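Local structure of copper-containing nitrite reductase (Thermus scotoductus, 6HBE) at residues C[255-265]-C[277-285]; C[323-333]-C[360-369]. The protein probably reduces nitrite to nitric oxide with electrons from cytochrome c, working as a copper-containing homotrimer whose subunits each have three cupredoxin-type domains. All coordinates share one frame; numbering follows the deposited sequence.

Interaction 1: residues C[255-265]-C[277-285]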
loop_
_atom_site.group_PDB
_atom_site.type_symbol
_atom_site.label_atom_id
_atom_site.label_comp_id
_atom_site.label_asym_id
_atom_site.label_seq_id
_atom_site.Cartn_x
_atom_site.Cartn_y
_atom_site.Cartn_z
ATOM N N VAL C 255 27.000 19.181 2.952
ATOM C CA VAL C 255 26.338 19.678 4.149
ATOM C C VAL C 255 26.449 21.224 4.055
ATOM O O VAL C 255 27.577 21.743 3.886
ATOM C CB VAL C 255 26.991 19.168 5.452
ATOM C CG1 VAL C 255 26.247 19.693 6.666
ATOM C CG2 VAL C 255 27.017 17.641 5.546
ATOM N N PRO C 256 25.311 21.949 4.120
ATOM C CA PRO C 256 25.330 23.414 4.130
ATOM C C PRO C 256 26.208 23.996 5.254
ATOM O O PRO C 256 26.507 23.318 6.236
ATOM C CB PRO C 256 23.848 23.791 4.344
ATOM C CG PRO C 256 23.082 22.631 3.758
ATOM C CD PRO C 256 23.921 21.437 4.095
ATOM N N PRO C 257 26.625 25.261 5.113
ATOM C CA PRO C 257 27.608 25.809 6.071
ATOM C C PRO C 257 27.043 26.278 7.405
ATOM O O PRO C 257 27.477 27.329 7.923
ATOM C CB PRO C 257 28.247 26.965 5.275
ATOM C CG PRO C 257 27.187 27.371 4.292
ATOM C CD PRO C 257 26.505 26.085 3.898
ATOM N N VAL C 258 26.112 25.516 7.991
ATOM C CA VAL C 258 25.419 25.912 9.204
ATOM C C VAL C 258 25.317 24.678 10.082
ATOM O O VAL C 258 24.897 23.618 9.598
ATOM C CB VAL C 258 23.989 26.442 8.911
ATOM C CG1 VAL C 258 23.248 26.761 10.198
ATOM C CG2 VAL C 258 24.025 27.650 7.992
ATOM N N GLU C 259 25.694 24.818 11.357
ATOM C CA GLU C 259 25.643 23.724 12.322
ATOM C C GLU C 259 24.190 23.367 12.718
ATOM O O GLU C 259 23.300 24.211 12.659
ATOM C CB GLU C 259 26.402 24.103 13.614
ATOM C CG GLU C 259 27.902 24.303 13.436
ATOM C CD GLU C 259 28.653 24.485 14.759
ATOM O OE1 GLU C 259 28.180 25.231 15.641
ATOM O OE2 GLU C 259 29.718 23.861 14.929
ATOM N N GLY C 260 24.004 22.128 13.180
ATOM C CA GLY C 260 22.736 21.634 13.670
ATOM C C GLY C 260 22.360 20.283 13.064
ATOM O O GLY C 260 23.122 19.686 12.303
ATOM N N ASP C 261 21.175 19.809 13.419
ATOM C CA ASP C 261 20.714 18.481 12.984
ATOM C C ASP C 261 20.067 18.541 11.581
ATOM O O ASP C 261 19.229 19.397 11.328
ATOM C CB ASP C 261 19.705 17.921 13.993
ATOM C CG ASP C 261 20.341 17.444 15.279
ATOM O OD1 ASP C 261 21.602 17.462 15.403
ATOM O OD2 ASP C 261 19.569 17.040 16.194
ATOM N N TYR C 262 20.483 17.631 10.694
ATOM C CA TYR C 262 19.911 17.460 9.385
ATOM C C TYR C 262 19.329 16.042 9.374
ATOM O O TYR C 262 20.081 15.064 9.373
ATOM C CB TYR C 262 20.990 17.618 8.296
ATOM C CG TYR C 262 21.554 19.041 8.144
ATOM C CD1 TYR C 262 22.616 19.485 8.937
ATOM C CD2 TYR C 262 21.039 19.914 7.205
ATOM C CE1 TYR C 262 23.134 20.785 8.806
ATOM C CE2 TYR C 262 21.521 21.229 7.061
ATOM C CZ TYR C 262 22.587 21.653 7.858
ATOM O OH TYR C 262 23.101 22.934 7.720
ATOM N N THR C 263 18.002 15.950 9.436
ATOM C CA THR C 263 17.322 14.678 9.711
ATOM C C THR C 263 17.147 13.871 8.407
ATOM O O THR C 263 16.599 14.380 7.435
ATOM C CB THR C 263 15.984 14.951 10.428
ATOM O OG1 THR C 263 16.254 15.468 11.733
ATOM C CG2 THR C 263 15.150 13.703 10.575
ATOM N N LEU C 264 17.554 12.608 8.434
ATOM C CA LEU C 264 17.361 11.661 7.322
ATOM C C LEU C 264 16.049 10.907 7.555
ATOM O O LEU C 264 15.824 10.333 8.645
ATOM C CB LEU C 264 18.522 10.665 7.292
ATOM C CG LEU C 264 18.502 9.585 6.219
ATOM C CD1 LEU C 264 18.802 10.231 4.862
ATOM C CD2 LEU C 264 19.497 8.457 6.527
ATOM N N VAL C 265 15.189 10.873 6.543
ATOM C CA VAL C 265 13.834 10.332 6.738
ATOM C C VAL C 265 13.262 9.889 5.387
ATOM O O VAL C 265 13.678 10.398 4.293
ATOM C CB VAL C 265 12.934 11.382 7.467
ATOM C CG1 VAL C 265 12.625 12.570 6.577
ATOM C CG2 VAL C 265 11.642 10.767 8.036
ATOM N N LEU C 277 13.762 6.947 10.600
ATOM C CA LEU C 277 14.145 8.338 10.784
ATOM C C LEU C 277 15.496 8.293 11.546
ATOM O O LEU C 277 15.646 7.489 12.480
ATOM C CB LEU C 277 13.056 9.087 11.593
ATOM C CG LEU C 277 13.224 10.622 11.822
ATOM C CD1 LEU C 277 11.893 11.371 11.939
ATOM C CD2 LEU C 277 14.135 10.945 13.021
ATOM N N GLY C 278 16.472 9.088 11.108
ATOM C CA GLY C 278 17.791 9.226 11.795
ATOM C C GLY C 278 18.332 10.654 11.698
ATOM O O GLY C 278 17.692 11.509 11.053
ATOM N N ILE C 279 19.461 10.931 12.361
ATOM C CA ILE C 279 19.997 12.315 12.480
ATOM C C ILE C 279 21.454 12.368 12.008
ATOM O O ILE C 279 22.264 11.563 12.475
ATOM C CB ILE C 279 19.943 12.826 13.943
ATOM C CG1 ILE C 279 18.502 12.978 14.405
ATOM C CG2 ILE C 279 20.651 14.187 14.095
ATOM C CD1 ILE C 279 18.306 13.162 15.902
ATOM N N LEU C 280 21.767 13.299 11.092
ATOM C CA LEU C 280 23.137 13.737 10.789
ATOM C C LEU C 280 23.423 15.008 11.628
ATOM O O LEU C 280 22.819 16.042 11.394
ATOM C CB LEU C 280 23.275 14.053 9.299
ATOM C CG LEU C 280 22.739 12.978 8.322
ATOM C CD1 LEU C 280 22.944 13.388 6.884
ATOM C CD2 LEU C 280 23.355 11.618 8.579
ATOM N N ARG C 281 24.317 14.917 12.617
ATOM C CA ARG C 281 24.547 16.015 13.565
ATOM C C ARG C 281 25.783 16.797 13.152
ATOM O O ARG C 281 26.915 16.338 13.352
ATOM C CB ARG C 281 24.655 15.476 14.997
ATOM C CG ARG C 281 24.806 16.560 16.088
ATOM C CD ARG C 281 24.292 16.066 17.439
ATOM N NE ARG C 281 22.830 16.019 17.499
ATOM C CZ ARG C 281 22.105 15.446 18.476
ATOM N NH1 ARG C 281 22.672 14.793 19.513
ATOM N NH2 ARG C 281 20.771 15.526 18.433
ATOM N N ALA C 282 25.555 17.981 12.567
ATOM C CA ALA C 282 26.623 18.768 11.954
ATOM C C ALA C 282 27.238 19.696 13.010
ATOM O O ALA C 282 26.513 20.495 13.647
ATOM C CB ALA C 282 26.100 19.566 10.762
ATOM N N LYS C 283 28.546 19.532 13.233
ATOM C CA LYS C 283 29.347 20.391 14.160
ATOM C C LYS C 283 30.690 20.672 13.545
ATOM O O LYS C 283 31.319 19.774 12.986
ATOM C CB LYS C 283 29.601 19.704 15.496
ATOM C CG LYS C 283 28.353 19.546 16.319
ATOM C CD LYS C 283 28.644 18.972 17.693
ATOM C CE LYS C 283 27.353 18.889 18.507
ATOM N NZ LYS C 283 27.445 17.810 19.525
ATOM N N LYS C 284 31.144 21.920 13.665
ATOM C CA LYS C 284 32.434 22.357 13.092
ATOM C C LYS C 284 33.606 21.504 13.556
ATOM O O LYS C 284 34.509 21.208 12.780
ATOM C CB LYS C 284 32.717 23.831 13.485
ATOM C CG LYS C 284 31.844 24.868 12.783
ATOM C CD LYS C 284 32.013 24.810 11.268
ATOM C CE LYS C 284 31.651 26.099 10.523
ATOM N NZ LYS C 284 30.225 26.504 10.700
ATOM N N ASP C 285 33.571 21.069 14.802
ATOM C CA ASP C 285 34.718 20.291 15.357
ATOM C C ASP C 285 34.523 18.754 15.308
ATOM O O ASP C 285 35.217 18.011 16.016
ATOM C CB ASP C 285 35.047 20.775 16.796
ATOM C CG ASP C 285 33.846 20.710 17.754
ATOM O OD1 ASP C 285 32.759 20.216 17.355
ATOM O OD2 ASP C 285 33.991 21.184 18.913
#

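Interaction 2: residues C[323-333]-C[360-369]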
loop_
_atom_site.group_PDB
_atom_site.type_symbol
_atom_site.label_atom_id
_atom_site.label_comp_id
_atom_site.label_asym_id
_atom_site.label_seq_id
_atom_site.Cartn_x
_atom_site.Cartn_y
_atom_site.Cartn_z
ATOM N N HIS C 323 -2.175 -12.105 20.376
ATOM C CA HIS C 323 -2.395 -12.908 19.156
ATOM C C HIS C 323 -3.471 -14.001 19.267
ATOM O O HIS C 323 -3.573 -14.863 18.384
ATOM C CB HIS C 323 -1.079 -13.559 18.750
ATOM C CG HIS C 323 0.016 -12.576 18.509
ATOM N ND1 HIS C 323 0.184 -11.940 17.300
ATOM C CD2 HIS C 323 0.985 -12.096 19.324
ATOM C CE1 HIS C 323 1.213 -11.116 17.375
ATOM N NE2 HIS C 323 1.724 -11.198 18.589
ATOM N N THR C 324 -4.269 -13.945 20.334
ATOM C CA THR C 324 -5.249 -14.981 20.682
ATOM C C THR C 324 -6.671 -14.569 20.296
ATOM O O THR C 324 -7.103 -13.488 20.653
ATOM C CB THR C 324 -5.220 -15.242 22.211
ATOM O OG1 THR C 324 -3.895 -15.649 22.595
ATOM C CG2 THR C 324 -6.219 -16.334 22.615
ATOM N N VAL C 325 -7.379 -15.445 19.585
ATOM C CA VAL C 325 -8.793 -15.296 19.296
ATOM C C VAL C 325 -9.571 -16.317 20.170
ATOM O O VAL C 325 -9.400 -17.518 19.984
ATOM C CB VAL C 325 -9.079 -15.561 17.805
ATOM C CG1 VAL C 325 -10.583 -15.641 17.537
ATOM C CG2 VAL C 325 -8.475 -14.460 16.919
ATOM N N ARG C 326 -10.411 -15.827 21.086
ATOM C CA ARG C 326 -11.369 -16.680 21.821
ATOM C C ARG C 326 -12.771 -16.498 21.250
ATOM O O ARG C 326 -13.334 -15.398 21.286
ATOM C CB ARG C 326 -11.365 -16.366 23.313
ATOM C CG ARG C 326 -12.219 -17.330 24.169
ATOM C CD ARG C 326 -12.089 -17.002 25.649
ATOM N NE ARG C 326 -10.739 -17.278 26.132
ATOM C CZ ARG C 326 -10.278 -16.978 27.343
ATOM N NH1 ARG C 326 -11.060 -16.398 28.253
ATOM N NH2 ARG C 326 -9.017 -17.275 27.652
ATOM N N VAL C 327 -13.313 -17.592 20.725
ATOM C CA VAL C 327 -14.631 -17.639 20.090
ATOM C C VAL C 327 -15.710 -18.090 21.115
ATOM O O VAL C 327 -15.474 -19.033 21.872
ATOM C CB VAL C 327 -14.559 -18.621 18.907
ATOM C CG1 VAL C 327 -15.918 -18.833 18.261
ATOM C CG2 VAL C 327 -13.548 -18.119 17.873
ATOM N N PRO C 328 -16.879 -17.413 21.159
ATOM C CA PRO C 328 -18.018 -17.961 21.928
ATOM C C PRO C 328 -18.736 -19.043 21.115
ATOM O O PRO C 328 -18.479 -19.194 19.918
ATOM C CB PRO C 328 -18.920 -16.737 22.141
ATOM C CG PRO C 328 -18.657 -15.886 20.931
ATOM C CD PRO C 328 -17.205 -16.096 20.559
ATOM N N LEU C 329 -19.627 -19.799 21.753
ATOM C CA LEU C 329 -20.361 -20.874 21.068
ATOM C C LEU C 329 -21.245 -20.271 19.964
ATOM O O LEU C 329 -21.929 -19.271 20.203
ATOM C CB LEU C 329 -21.204 -21.667 22.097
ATOM C CG LEU C 329 -21.719 -23.070 21.755
ATOM C CD1 LEU C 329 -20.602 -24.042 21.401
ATOM C CD2 LEU C 329 -22.531 -23.612 22.925
ATOM N N ASP C 330 -21.174 -20.848 18.758
ATOM C CA ASP C 330 -21.994 -20.423 17.611
ATOM C C ASP C 330 -23.460 -20.438 18.068
ATOM O O ASP C 330 -23.886 -21.409 18.716
ATOM C CB ASP C 330 -21.784 -21.370 16.420
ATOM C CG ASP C 330 -22.397 -20.850 15.098
ATOM O OD1 ASP C 330 -23.636 -20.661 14.992
ATOM O OD2 ASP C 330 -21.629 -20.680 14.121
ATOM N N PRO C 331 -24.228 -19.364 17.769
ATOM C CA PRO C 331 -25.665 -19.363 18.128
ATOM C C PRO C 331 -26.440 -20.626 17.659
ATOM O O PRO C 331 -27.357 -21.078 18.354
ATOM C CB PRO C 331 -26.205 -18.096 17.438
ATOM C CG PRO C 331 -25.010 -17.208 17.229
ATOM C CD PRO C 331 -23.811 -18.102 17.114
ATOM N N ALA C 332 -26.052 -21.188 16.509
ATOM C CA ALA C 332 -26.649 -22.427 15.986
ATOM C C ALA C 332 -26.335 -23.679 16.822
ATOM O O ALA C 332 -27.105 -24.642 16.787
ATOM C CB ALA C 332 -26.242 -22.648 14.535
ATOM N N LEU C 333 -25.208 -23.675 17.539
ATOM C CA LEU C 333 -24.903 -24.722 18.528
ATOM C C LEU C 333 -25.544 -24.448 19.891
ATOM O O LEU C 333 -25.966 -25.387 20.563
ATOM C CB LEU C 333 -23.386 -24.911 18.712
ATOM C CG LEU C 333 -22.598 -25.558 17.565
ATOM C CD1 LEU C 333 -21.095 -25.478 17.834
ATOM C CD2 LEU C 333 -23.031 -27.003 17.323
ATOM N N PRO C 360 -5.502 -17.331 12.987
ATOM C CA PRO C 360 -4.758 -16.769 14.126
ATOM C C PRO C 360 -3.704 -17.737 14.704
ATOM O O PRO C 360 -3.816 -18.962 14.510
ATOM C CB PRO C 360 -5.879 -16.496 15.145
ATOM C CG PRO C 360 -6.918 -17.521 14.834
ATOM C CD PRO C 360 -6.843 -17.801 13.356
ATOM N N LYS C 361 -2.655 -17.189 15.331
ATOM C CA LYS C 361 -1.596 -17.995 15.950
ATOM C C LYS C 361 -2.098 -18.894 17.114
ATOM O O LYS C 361 -1.648 -20.043 17.257
ATOM C CB LYS C 361 -0.449 -17.109 16.463
ATOM C CG LYS C 361 0.367 -16.419 15.360
ATOM C CD LYS C 361 1.361 -15.408 15.930
ATOM C CE LYS C 361 2.185 -14.665 14.854
ATOM N NZ LYS C 361 2.884 -15.580 13.904
ATOM N N VAL C 362 -3.003 -18.346 17.913
ATOM C CA VAL C 362 -3.606 -19.035 19.069
ATOM C C VAL C 362 -5.122 -18.925 18.971
ATOM O O VAL C 362 -5.674 -17.819 18.903
ATOM C CB VAL C 362 -3.160 -18.408 20.404
ATOM C CG1 VAL C 362 -3.728 -19.187 21.605
ATOM C CG2 VAL C 362 -1.667 -18.300 20.489
ATOM N N LEU C 363 -5.803 -20.078 18.991
ATOM C CA LEU C 363 -7.261 -20.144 18.865
ATOM C C LEU C 363 -7.827 -20.902 20.087
ATOM O O LEU C 363 -7.331 -21.996 20.416
ATOM C CB LEU C 363 -7.611 -20.866 17.569
ATOM C CG LEU C 363 -9.081 -21.043 17.190
ATOM C CD1 LEU C 363 -9.795 -19.723 16.914
ATOM C CD2 LEU C 363 -9.196 -21.952 15.988
ATOM N N GLU C 364 -8.827 -20.308 20.729
ATOM C CA GLU C 364 -9.543 -20.881 21.887
ATOM C C GLU C 364 -11.033 -21.039 21.523
ATOM O O GLU C 364 -11.742 -20.051 21.332
ATOM C CB GLU C 364 -9.346 -20.032 23.135
ATOM C CG GLU C 364 -7.874 -19.884 23.514
ATOM C CD GLU C 364 -7.609 -19.093 24.770
ATOM O OE1 GLU C 364 -8.422 -18.215 25.139
ATOM O OE2 GLU C 364 -6.539 -19.313 25.385
ATOM N N ILE C 365 -11.481 -22.299 21.406
ATOM C CA ILE C 365 -12.840 -22.655 20.959
ATOM C C ILE C 365 -13.570 -23.499 22.026
ATOM O O ILE C 365 -12.914 -24.242 22.774
ATOM C CB ILE C 365 -12.846 -23.445 19.632
ATOM C CG1 ILE C 365 -11.804 -24.567 19.648
ATOM C CG2 ILE C 365 -12.563 -22.524 18.445
ATOM C CD1 ILE C 365 -11.960 -25.551 18.520
ATOM N N PRO C 366 -14.911 -23.375 22.105
ATOM C CA PRO C 366 -15.699 -24.270 22.999
ATOM C C PRO C 366 -15.890 -25.664 22.397
ATOM O O PRO C 366 -15.914 -25.814 21.166
ATOM C CB PRO C 366 -17.048 -23.555 23.113
ATOM C CG PRO C 366 -17.177 -22.808 21.806
ATOM C CD PRO C 366 -15.774 -22.389 21.424
ATOM N N VAL C 367 -16.018 -26.683 23.258
ATOM C CA VAL C 367 -16.302 -28.051 22.801
ATOM C C VAL C 367 -17.502 -28.098 21.848
ATOM O O VAL C 367 -18.487 -27.355 22.029
ATOM C CB VAL C 367 -16.534 -29.049 23.981
ATOM C CG1 VAL C 367 -15.228 -29.305 24.739
ATOM C CG2 VAL C 367 -17.629 -28.567 24.936
ATOM N N GLY C 368 -17.406 -28.961 20.833
ATOM C CA GLY C 368 -18.427 -29.067 19.788
ATOM C C GLY C 368 -18.090 -28.299 18.510
ATOM O O GLY C 368 -18.755 -28.479 17.479
ATOM N N THR C 369 -17.055 -27.455 18.557
ATOM C CA THR C 369 -16.739 -26.552 17.436
ATOM C C THR C 369 -15.927 -27.261 16.366
ATOM O O THR C 369 -15.056 -28.084 16.665
ATOM C CB THR C 369 -15.975 -25.303 17.942
ATOM O OG1 THR C 369 -16.806 -24.584 18.843
ATOM C CG2 THR C 369 -15.581 -24.343 16.773
HETATM O O HOH W 1 -3.080 -14.282 15.774
#

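Interaction 1: residues C[255-265]-C[277-285]
Residues 260-265 and 277-282 pair as antiparallel strands, their axes 4.5 Å apart at closest and 152° between their directions. They are neighbours in one sheet of the second cupredoxin domain. Y262 and L280 form a hydrogen-bonded pair, as do G260 with A282 and L264 with G278. Between the G260-A282 and Y262-L280 pairs lies the non-hydrogen-bonded pair D261 and R281, whose side chains run side by side. R281 grips the carboxylate side-on. Its NE reaches D261 OD1 at 2.8 Å and NH2 reaches D261 OD2 at 3.0 Å, each on a syn lone pair. The planes are 11° apart. R281 gets there by a bend at chi3 (-74°) in an otherwise extended chain. I279 CG2 packs against D261 CG on the same face, 3.5 Å away. On the other face, A282 CB sits at the Y262 ring edge, 3.8 Å from Y262 CE1. The Y262 hydroxyl donates to V258 O, tying the ring to the preceding loop. Q85 and R88 of a second subunit bond to the carbonyls of D261 and E259, so the start of strand 260-265 meets the trimer interface. The V265 side chain is about 6 Å from a bound copper ion and about 5 Å from that of H267, a copper ligand. Where 260-265 begins and 277-282 ends, K284 N donates almost straight to the anti lone pair of E259 OE2, 2.7 Å away.

Interaction 2: residues C[323-333]-C[360-369]
R326 and E364 form a salt bridge across two parallel strands, 324-326 and 362-366, in the C-terminal domain of the plastocyanin/azurin family. R326 offers NE and NH2 side-on, and both go to one oxygen: E364 OE1 is 2.7 Å from R326 NE and 2.7 Å from R326 NH2. NE arrives nearly along the C-O axis of the carboxylate. NH2 comes from the syn side, 23° out of the carboxylate plane. The R326 chain runs extended to CD, then kinks about the CG-CD bond (-67°), turning the guanidinium edge to this oxygen. E364 OE2 pairs with R439 of the neighbouring strand 435-443. R326 NH1 pairs with D330 of a second subunit, so the bridge continues into the trimer interface. Three backbone bonds hold the strands: V325 N to V362 O, E364 N to V325 O, and V327 N to E364 O. Before the paired residues, a water donates to H323 O and accepts from K361 N. Beyond the strands, D330 OD1 at the N-cap of the short helix accepts from A332 N. T369 OG1 and T369 N both donate to P366 O in a type II turn. Packing spreads on both faces. T324 CG2 lies 3.8 Å from E364 CD, on the salt-bridge face. On the other face the V325 side chain crosses P360 at about a right angle, with V325 CG2 3.7 Å from P360 CB. The aliphatic chain of K361 runs alongside H323, while K361 NZ binds carbonyls that include G315 O. L329 CD1 rests on the P366 ring, 3.7 Å from P366 CG.

How the interactions relate
Interaction 1 comes first along the chain and closes before interaction 2 opens. Their centres are 54 Å apart, on opposite sides of the chain's centre, and their nearest atoms are about 23 Å apart. They share no sheet. The antiparallel pair 260-265 and 277-282 has strand 192-194 on one side and 213-217 on the other. The parallel pair of interaction 2 places 324-326 at the outer edge of its sheet, with 362-366 between it and 435-443. One contact thus belongs to the second cupredoxin domain and the other to the C-terminal one. Both touch the second subunit, which places trimer contacts in two separate domains.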